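Local atomic coordinates of 70 KDA protein (Xanthomonas sp., PDB entry 4B2N), a protein that cleaves rubber (latex) oxidatively as a processive dioxygenase of the cytochrome c type, carrying two covalently bound c-type hemes. Residues A[284-289]-A[430-435]. Residues are numbered along the deposited sequence; the frame is centred on the assembly and turned at random.
Sequences GMTKAP and PRRMRL. With HEC (heme c), chain C.
R432 meets T286 at a propionate of heme c in this diheme rubber oxygenase, a worked example of two loops far apart in sequence joined through a cofactor carboxylate. Followed outward, the arginine first passes aslant the threonine methyl: T286 CG2 lies 4.0 Å from R432 CB, 3.8 Å from CG and 3.7 Å from CD. CB already points toward the loop 284-289; CG lies anti to the backbone N (chi1 164°), and a bend at chi2 (59°) then brings the chain round to the propionate. There NE and NH2 use one edge of the guanidinium for a two-pronged hold on the carboxylate. R432 NE donates to heme O1D over 2.7 Å, nearly straight at 171°, while NH2 reaches heme O2D at 2.9 Å. The third nitrogen, NH1, makes a salt bridge with D303, so that carboxylates engage the guanidinium through all three nitrogens, which probably helps stabilise the propionate charge. One guanidinium face is met by L435 CD2, 3.6 Å above the plane and offset toward the rim. Near G284 the approach is looser, its N 4.3 Å from R431 CB. O1D accepts a second bond, from the hydroxyl of T286, whose OG1 stands 2.7 Å from that oxygen.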
# COMPACT_ATOMS: atom_id res chain seq x y z
N GLY A 284 11.43 -0.64 7.49
CA GLY A 284 10.90 -1.99 7.58
C GLY A 284 10.08 -2.34 6.33
O GLY A 284 9.97 -1.56 5.38
N MET A 285 9.41 -3.48 6.39
CA MET A 285 8.53 -3.89 5.35
C MET A 285 7.15 -3.32 5.69
O MET A 285 6.71 -3.38 6.82
CB MET A 285 8.46 -5.40 5.30
CG MET A 285 9.83 -6.06 5.10
SD MET A 285 10.48 -5.64 3.46
CE MET A 285 11.91 -4.71 3.90
N THR A 286 6.45 -2.82 4.68
CA THR A 286 5.02 -2.64 4.85
C THR A 286 4.18 -3.37 3.82
O THR A 286 4.66 -3.68 2.68
CB THR A 286 4.56 -1.19 5.02
OG1 THR A 286 4.81 -0.46 3.83
CG2 THR A 286 5.24 -0.57 6.30
N LYS A 287 3.00 -3.75 4.27
CA LYS A 287 1.98 -4.34 3.37
C LYS A 287 1.14 -3.22 2.78
O LYS A 287 0.91 -2.21 3.48
CB LYS A 287 1.08 -5.23 4.21
CG LYS A 287 0.08 -6.11 3.45
CD LYS A 287 -0.83 -6.82 4.48
CE LYS A 287 -1.85 -7.62 3.62
NZ LYS A 287 -3.11 -7.72 4.36
N ALA A 288 0.69 -3.35 1.52
CA ALA A 288 -0.23 -2.38 0.94
C ALA A 288 -1.53 -2.26 1.77
O ALA A 288 -2.12 -3.28 2.20
CB ALA A 288 -0.58 -2.71 -0.55
N PRO A 289 -1.95 -1.02 2.08
CA PRO A 289 -3.34 -0.88 2.56
C PRO A 289 -4.33 -1.25 1.46
O PRO A 289 -3.95 -1.39 0.31
CB PRO A 289 -3.48 0.64 2.89
CG PRO A 289 -2.05 1.14 2.96
CD PRO A 289 -1.25 0.27 2.00
N PRO A 430 7.39 -0.19 15.50
CA PRO A 430 7.59 1.24 15.24
C PRO A 430 8.53 1.59 14.10
O PRO A 430 8.75 2.77 13.89
CB PRO A 430 8.25 1.73 16.51
CG PRO A 430 9.06 0.54 16.95
CD PRO A 430 8.25 -0.68 16.61
N ARG A 431 9.10 0.63 13.36
CA ARG A 431 10.17 1.03 12.42
C ARG A 431 9.57 1.91 11.33
O ARG A 431 10.22 2.87 10.88
CB ARG A 431 10.84 -0.13 11.68
CG ARG A 431 11.54 -1.17 12.56
CD ARG A 431 12.58 -0.46 13.44
NE ARG A 431 13.38 -1.45 14.16
CZ ARG A 431 14.48 -1.19 14.87
NH1 ARG A 431 14.95 0.05 14.95
NH2 ARG A 431 15.12 -2.21 15.48
N ARG A 432 8.35 1.58 10.89
CA ARG A 432 7.77 2.29 9.77
C ARG A 432 7.53 3.79 10.14
O ARG A 432 7.71 4.67 9.34
CB ARG A 432 6.42 1.65 9.39
CG ARG A 432 5.51 2.51 8.47
CD ARG A 432 6.24 2.84 7.14
NE ARG A 432 5.33 3.61 6.31
CZ ARG A 432 5.11 4.92 6.46
NH1 ARG A 432 5.84 5.63 7.35
NH2 ARG A 432 4.21 5.55 5.70
N MET A 433 7.08 4.06 11.36
CA MET A 433 6.77 5.43 11.70
C MET A 433 8.01 6.38 11.73
O MET A 433 7.85 7.61 11.76
CB MET A 433 5.91 5.53 12.97
CG MET A 433 6.70 5.41 14.24
SD MET A 433 5.49 6.17 15.28
CE MET A 433 5.83 7.92 15.09
N ARG A 434 9.21 5.83 11.62
CA ARG A 434 10.43 6.63 11.49
C ARG A 434 10.82 7.03 10.05
O ARG A 434 11.79 7.76 9.83
CB ARG A 434 11.62 5.88 12.12
CG ARG A 434 11.24 5.04 13.35
CD ARG A 434 11.17 5.88 14.60
NE ARG A 434 10.79 5.19 15.86
CZ ARG A 434 11.38 4.13 16.41
NH1 ARG A 434 12.36 3.46 15.80
NH2 ARG A 434 10.93 3.67 17.58
N LEU A 435 10.10 6.53 9.07
CA LEU A 435 10.45 6.84 7.70
C LEU A 435 10.72 8.35 7.48
O LEU A 435 11.76 8.73 6.93
CB LEU A 435 9.36 6.34 6.75
CG LEU A 435 9.47 6.81 5.30
CD1 LEU A 435 10.43 5.96 4.50
CD2 LEU A 435 8.08 6.83 4.68
FE HEC C . 1.16 1.47 -3.49
CHA HEC C . 0.40 2.91 -0.40
CHB HEC C . -1.20 3.55 -5.05
CHC HEC C . 2.34 0.60 -6.69
CHD HEC C . 2.97 -0.95 -2.00
NA HEC C . -0.05 2.88 -2.93
C1A HEC C . -0.37 3.25 -1.59
C2A HEC C . -1.54 4.11 -1.49
C3A HEC C . -2.03 4.33 -2.81
C4A HEC C . -1.11 3.55 -3.65
CMA HEC C . -3.26 5.11 -3.22
CAA HEC C . -2.21 4.72 -0.22
CBA HEC C . -3.05 3.60 0.39
CGA HEC C . -3.62 3.98 1.74
O1A HEC C . -2.91 4.54 2.64
O2A HEC C . -4.79 3.62 1.90
NB HEC C . 0.74 2.06 -5.40
C1B HEC C . -0.27 2.80 -5.86
C2B HEC C . -0.34 2.96 -7.31
C3B HEC C . 0.69 2.13 -7.78
C4B HEC C . 1.25 1.56 -6.56
CMB HEC C . -1.33 3.84 -7.96
CAB HEC C . 1.19 1.90 -9.19
CBB HEC C . 1.72 3.05 -9.83
NC HEC C . 2.37 0.12 -4.29
C1C HEC C . 2.83 -0.16 -5.57
C2C HEC C . 3.72 -1.34 -5.63
C3C HEC C . 3.91 -1.75 -4.22
C4C HEC C . 3.08 -0.83 -3.44
CMC HEC C . 4.34 -1.87 -6.92
CAC HEC C . 4.75 -2.85 -3.66
CBC HEC C . 6.02 -3.05 -4.22
ND HEC C . 1.61 1.08 -1.54
C1D HEC C . 2.36 0.06 -1.14
C2D HEC C . 2.51 -0.02 0.28
C3D HEC C . 1.78 1.12 0.74
C4D HEC C . 1.27 1.75 -0.48
CMD HEC C . 3.23 -1.00 1.14
CAD HEC C . 1.72 1.56 2.16
CBD HEC C . 3.12 2.29 2.24
CGD HEC C . 3.36 2.75 3.66
O1D HEC C . 4.15 2.11 4.41
O2D HEC C . 2.65 3.73 4.07